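Local coordinates for protein (lectin) (Hyacinthoides hispanica, PDB 1B2P) that binds mannose as a monocot bulb lectin, with carbohydrate recognition carried on a fold of antiparallel beta-sheets, at residues L17-S22 with F34-T38; T29-R33 with Y45-N49. All blocks are in the same frame, centred on the assembly; numbering follows the deposited sequence.

Contact 1. Residues L17-S22 with F34-T38; sequences LHATES and FIMQT
Thr20 and Glu21 meet Met36 through their backbones where a type II beta turn, His18 to Glu21, links two sheets of the beta-prism II fold of the bulb lectins. Strand 16-18 belongs to one sheet, and strands 22-27 and 30-36 to the next. Two hydrogen bonds grip Met36. Thr20 N donates to Met36 O over 2.7 Å, and Met36 N donates to Glu21 O over 3.0 Å. Both donors sit almost straight out from the carbonyl they meet. Weaker CA-H...O contacts run beside them, including Ala19 CA to Met36 O at 3.4 Å. Ser22 then pairs with Ile35 as an antiparallel non-hydrogen-bonded pair, and their CB atoms lie 3.8 Å apart.

The turn is braced from within. Glu21 N bonds to His18 O, and the Glu21 carboxylate folds back to take the His18 N-H. That donor comes from above the carboxylate plane, to OE1 at 2.8 Å.

Apolar packing lies on the buried side. Leu17 CB faces Met36 CB, and Leu17 CD1 approaches the Phe34 ring obliquely. Phe34 also packs on Leu42 and Leu44 of strand 42-46. With CG anti to its backbone N (chi1 178°), Met36 brings CG to 3.6 Å from Leu17 O; the bends at chi2 and chi3 then lead the end of the side chain away.

At the exposed end Thr20 and Thr38 lie side by side, with Thr20 CG2 3.8 Å from Thr38 OG1.

Contact 2. Residues T29-R33 with Y45-N49; sequences THVYR and YDNNN
His30 turns CG beside its backbone N (chi1 -73°), while Asp46 sets CG anti to its own N (chi1 176°), and the imidazole and carboxylate meet across a beta hairpin. The hairpin joins strands 30-36 and 42-46 in a four-stranded sheet of the bulb-lectin fold. His30 ND1 donates to Asp46 OD1 over 2.5 Å, nearly straight. The oxygen lies in the imidazole plane and uses its syn lone pair, although the ring and carboxylate planes are 66° apart. Asp46 also lies at the edge of the Tyr32 ring, with Tyr32 CE1 3.6 Å from Asp46 CG. A water joins Tyr32 OH to Asp46 OD2, which also forms a salt bridge with Arg103. With these partners the buried carboxylate is probably ionised.

Arg33 and Tyr45 share the other face of the sheet. One corner of the guanidinium, Arg33 NH2, sits over a face of the Tyr45 ring, 3.7 Å from Tyr45 CG, with the two planes near parallel. Arg33 NH2 also donates in the guanidinium plane to Asn47 O at 3.2 Å.

Backbone bonds join Arg33 and Tyr45 in both directions, and Asn47 N donates to Val31 O over 2.8 Å. Asn47 starts the bend of a type II' turn, Asp46 to Asn49. Val31 packs on Val31 of the second subunit.

A second water accepts from Arg33 NE at 2.7 Å and donates to Val31 O and Asn47 O.

Both contacts are partly buried and use strand 30-36, contact 1 at its end and contact 2 at its start, with centres about 15 Å apart. Contact 1 lies nearer the middle of the chain but has an exposed threonine end. It joins strand 30-36 to the turn that comes over from the neighbouring sheet and to the start of strand 22-27. Backbone bonds and apolar side chains hold it, and no other subunit touches it. Contact 2 lies further out and pairs strands 30-36 and 42-46 within one sheet. It is more polar, with charged groups and bridging waters, and two other subunits reach it. Tyr45 connects the two: Tyr45 OH probably hydrogen-bonds Gln37 OE1, and its ring packs on Ile35.

Contact 1. Residues L17-S22 with F34-T38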
loop_
_atom_site.group_PDB
_atom_site.type_symbol
_atom_site.label_atom_id
_atom_site.label_comp_id
_atom_site.label_asym_id
_atom_site.label_seq_id
_atom_site.Cartn_x
_atom_site.Cartn_y
_atom_site.Cartn_z
ATOM N N LEU A 17 -1.337 -18.255 -7.539
ATOM C CA LEU A 17 -0.030 -17.610 -7.675
ATOM C C LEU A 17 0.708 -18.291 -8.866
ATOM O O LEU A 17 0.956 -19.473 -8.692
ATOM C CB LEU A 17 0.742 -17.932 -6.413
ATOM C CG LEU A 17 0.675 -17.089 -5.175
ATOM C CD1 LEU A 17 1.884 -17.480 -4.287
ATOM C CD2 LEU A 17 0.717 -15.587 -5.441
ATOM N N HIS A 18 0.806 -17.517 -9.893
ATOM C CA HIS A 18 1.530 -18.080 -11.064
ATOM C C HIS A 18 2.983 -17.858 -10.725
ATOM O O HIS A 18 3.491 -17.229 -9.840
ATOM C CB HIS A 18 1.205 -17.164 -12.284
ATOM C CG HIS A 18 -0.230 -17.272 -12.689
ATOM N ND1 HIS A 18 -0.741 -18.361 -13.356
ATOM C CD2 HIS A 18 -1.272 -16.422 -12.476
ATOM C CE1 HIS A 18 -2.036 -18.208 -13.554
ATOM N NE2 HIS A 18 -2.368 -17.037 -13.041
ATOM N N ALA A 19 3.832 -18.554 -11.604
ATOM C CA ALA A 19 5.262 -18.447 -11.436
ATOM C C ALA A 19 5.797 -17.046 -11.404
ATOM O O ALA A 19 5.358 -16.153 -12.200
ATOM C CB ALA A 19 5.955 -19.168 -12.664
ATOM N N THR A 20 6.685 -16.700 -10.514
ATOM C CA THR A 20 7.276 -15.456 -10.181
ATOM C C THR A 20 6.383 -14.573 -9.270
ATOM O O THR A 20 6.890 -13.533 -8.899
ATOM C CB THR A 20 7.613 -14.492 -11.379
ATOM O OG1 THR A 20 6.503 -14.045 -12.101
ATOM C CG2 THR A 20 8.406 -15.373 -12.349
ATOM N N GLU A 21 5.125 -14.982 -9.157
ATOM C CA GLU A 21 4.294 -14.121 -8.256
ATOM C C GLU A 21 4.498 -14.501 -6.772
ATOM O O GLU A 21 4.781 -15.666 -6.454
ATOM C CB GLU A 21 2.815 -14.372 -8.671
ATOM C CG GLU A 21 2.591 -13.781 -10.080
ATOM C CD GLU A 21 1.150 -13.984 -10.525
ATOM O OE1 GLU A 21 0.342 -14.763 -10.076
ATOM O OE2 GLU A 21 0.783 -13.203 -11.496
ATOM N N SER A 22 4.030 -13.508 -5.953
ATOM C CA SER A 22 4.342 -13.822 -4.498
ATOM C C SER A 22 3.318 -13.103 -3.629
ATOM O O SER A 22 2.644 -12.148 -4.093
ATOM C CB SER A 22 5.704 -13.368 -4.130
ATOM O OG SER A 22 5.838 -11.936 -4.329
ATOM N N PHE A 34 6.365 -15.047 -0.039
ATOM C CA PHE A 34 5.989 -16.459 -0.215
ATOM C C PHE A 34 5.806 -16.540 -1.718
ATOM O O PHE A 34 4.884 -15.986 -2.304
ATOM C CB PHE A 34 4.604 -16.714 0.400
ATOM C CG PHE A 34 4.133 -18.141 0.501
ATOM C CD1 PHE A 34 4.931 -19.129 1.126
ATOM C CD2 PHE A 34 2.910 -18.469 -0.036
ATOM C CE1 PHE A 34 4.404 -20.390 1.206
ATOM C CE2 PHE A 34 2.402 -19.781 0.035
ATOM C CZ PHE A 34 3.159 -20.718 0.663
ATOM N N ILE A 35 6.784 -17.188 -2.446
ATOM C CA ILE A 35 6.837 -17.045 -3.892
ATOM C C ILE A 35 6.783 -18.415 -4.644
ATOM O O ILE A 35 7.366 -19.340 -4.194
ATOM C CB ILE A 35 8.139 -16.309 -4.274
ATOM C CG1 ILE A 35 8.348 -16.192 -5.790
ATOM C CG2 ILE A 35 9.357 -16.882 -3.532
ATOM C CD1 ILE A 35 9.318 -15.048 -6.062
ATOM N N MET A 36 5.989 -18.343 -5.714
ATOM C CA MET A 36 5.936 -19.530 -6.623
ATOM C C MET A 36 7.076 -19.340 -7.633
ATOM O O MET A 36 6.915 -18.478 -8.491
ATOM C CB MET A 36 4.554 -19.589 -7.268
ATOM C CG MET A 36 4.351 -20.748 -8.297
ATOM S SD MET A 36 4.145 -22.357 -7.538
ATOM C CE MET A 36 5.871 -22.959 -7.527
ATOM N N GLN A 37 8.175 -20.046 -7.429
ATOM C CA GLN A 37 9.308 -19.797 -8.327
ATOM C C GLN A 37 9.164 -20.536 -9.694
ATOM O O GLN A 37 8.364 -21.485 -9.859
ATOM C CB GLN A 37 10.597 -20.360 -7.672
ATOM C CG GLN A 37 10.815 -19.561 -6.347
ATOM C CD GLN A 37 12.115 -19.874 -5.680
ATOM O OE1 GLN A 37 12.622 -19.139 -4.784
ATOM N NE2 GLN A 37 12.793 -21.012 -5.973
ATOM N N THR A 38 9.980 -19.959 -10.564
ATOM C CA THR A 38 10.002 -20.506 -11.966
ATOM C C THR A 38 10.446 -21.957 -11.991
ATOM O O THR A 38 9.993 -22.795 -12.780
ATOM C CB THR A 38 11.021 -19.750 -12.854
ATOM O OG1 THR A 38 10.591 -18.374 -12.932
ATOM C CG2 THR A 38 10.920 -20.159 -14.323
#

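Contact 2. Residues T29-R33 with Y45-N49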
loop_
_atom_site.group_PDB
_atom_site.type_symbol
_atom_site.label_atom_id
_atom_site.label_comp_id
_atom_site.label_asym_id
_atom_site.label_seq_id
_atom_site.Cartn_x
_atom_site.Cartn_y
_atom_site.Cartn_z
ATOM N N THR A 29 12.521 -4.223 9.075
ATOM C CA THR A 29 13.167 -4.141 7.767
ATOM C C THR A 29 13.231 -5.564 7.111
ATOM O O THR A 29 13.943 -5.621 6.082
ATOM C CB THR A 29 14.693 -3.811 7.927
ATOM O OG1 THR A 29 15.243 -4.709 8.853
ATOM C CG2 THR A 29 14.795 -2.350 8.383
ATOM N N HIS A 30 12.533 -6.486 7.719
ATOM C CA HIS A 30 12.489 -7.780 6.999
ATOM C C HIS A 30 11.316 -7.780 5.994
ATOM O O HIS A 30 10.181 -7.525 6.400
ATOM C CB HIS A 30 12.188 -8.903 7.988
ATOM C CG HIS A 30 13.391 -9.183 8.855
ATOM N ND1 HIS A 30 14.151 -10.330 8.833
ATOM C CD2 HIS A 30 13.973 -8.322 9.762
ATOM C CE1 HIS A 30 15.134 -10.213 9.708
ATOM N NE2 HIS A 30 15.059 -9.020 10.286
ATOM N N VAL A 31 11.627 -8.403 4.891
ATOM C CA VAL A 31 10.616 -8.611 3.846
ATOM C C VAL A 31 10.289 -10.094 3.910
ATOM O O VAL A 31 11.212 -10.902 3.634
ATOM C CB VAL A 31 11.155 -8.111 2.522
ATOM C CG1 VAL A 31 10.233 -8.383 1.345
ATOM C CG2 VAL A 31 11.421 -6.586 2.584
ATOM N N TYR A 32 9.008 -10.423 3.993
ATOM C CA TYR A 32 8.643 -11.882 4.036
ATOM C C TYR A 32 8.007 -12.102 2.681
ATOM O O TYR A 32 7.194 -11.292 2.279
ATOM C CB TYR A 32 7.657 -12.166 5.114
ATOM C CG TYR A 32 8.188 -11.994 6.517
ATOM C CD1 TYR A 32 9.553 -12.105 6.797
ATOM C CD2 TYR A 32 7.275 -11.792 7.523
ATOM C CE1 TYR A 32 9.934 -11.910 8.123
ATOM C CE2 TYR A 32 7.673 -11.666 8.880
ATOM C CZ TYR A 32 9.021 -11.718 9.101
ATOM O OH TYR A 32 9.453 -11.625 10.433
ATOM N N ARG A 33 8.490 -13.088 1.892
ATOM C CA ARG A 33 7.886 -13.282 0.578
ATOM C C ARG A 33 7.563 -14.744 0.483
ATOM O O ARG A 33 8.360 -15.638 0.775
ATOM C CB ARG A 33 8.889 -12.980 -0.573
ATOM C CG ARG A 33 9.117 -11.482 -0.758
ATOM C CD ARG A 33 10.150 -11.356 -1.966
ATOM N NE ARG A 33 11.432 -11.924 -1.464
ATOM C CZ ARG A 33 12.377 -12.562 -2.159
ATOM N NH1 ARG A 33 12.174 -12.718 -3.475
ATOM N NH2 ARG A 33 13.493 -13.052 -1.590
ATOM N N TYR A 45 10.579 -16.870 2.069
ATOM C CA TYR A 45 11.848 -16.201 2.311
ATOM C C TYR A 45 11.664 -15.173 3.446
ATOM O O TYR A 45 10.649 -14.535 3.598
ATOM C CB TYR A 45 12.293 -15.403 1.135
ATOM C CG TYR A 45 12.867 -16.312 0.045
ATOM C CD1 TYR A 45 14.201 -16.732 0.111
ATOM C CD2 TYR A 45 12.069 -16.734 -0.997
ATOM C CE1 TYR A 45 14.664 -17.519 -0.952
ATOM C CE2 TYR A 45 12.489 -17.548 -2.061
ATOM C CZ TYR A 45 13.861 -17.891 -1.965
ATOM O OH TYR A 45 14.341 -18.754 -2.914
ATOM N N ASP A 46 12.715 -15.103 4.289
ATOM C CA ASP A 46 12.805 -13.924 5.216
ATOM C C ASP A 46 13.932 -13.133 4.653
ATOM O O ASP A 46 15.084 -13.663 4.699
ATOM C CB ASP A 46 13.042 -14.452 6.635
ATOM C CG ASP A 46 13.246 -13.336 7.697
ATOM O OD1 ASP A 46 13.541 -12.238 7.269
ATOM O OD2 ASP A 46 13.034 -13.749 8.842
ATOM N N ASN A 47 13.791 -12.001 4.036
ATOM C CA ASN A 47 14.852 -11.390 3.241
ATOM C C ASN A 47 15.343 -12.319 2.156
ATOM O O ASN A 47 14.516 -12.863 1.422
ATOM C CB ASN A 47 15.930 -10.853 4.207
ATOM C CG ASN A 47 15.433 -9.634 4.969
ATOM O OD1 ASN A 47 16.028 -9.395 6.027
ATOM N ND2 ASN A 47 14.525 -8.870 4.424
ATOM N N ASN A 48 16.694 -12.568 2.118
ATOM C CA ASN A 48 17.084 -13.508 1.082
ATOM C C ASN A 48 17.255 -14.912 1.625
ATOM O O ASN A 48 17.763 -15.701 0.820
ATOM C CB ASN A 48 18.335 -13.014 0.353
ATOM C CG ASN A 48 17.996 -11.764 -0.460
ATOM O OD1 ASN A 48 18.583 -10.770 -0.047
ATOM N ND2 ASN A 48 17.133 -11.771 -1.454
ATOM N N ASN A 49 16.837 -15.275 2.808
ATOM C CA ASN A 49 17.077 -16.586 3.389
ATOM C C ASN A 49 15.818 -17.426 3.222
ATOM O O ASN A 49 14.711 -17.084 3.787
ATOM C CB ASN A 49 17.376 -16.346 4.874
ATOM C CG ASN A 49 18.723 -15.606 4.967
ATOM O OD1 ASN A 49 19.702 -15.951 4.252
ATOM N ND2 ASN A 49 18.727 -14.531 5.777
HETATM O O HOH W 1 11.963 -11.965 1.163
HETATM O O HOH W 2 12.183 -12.276 10.788
#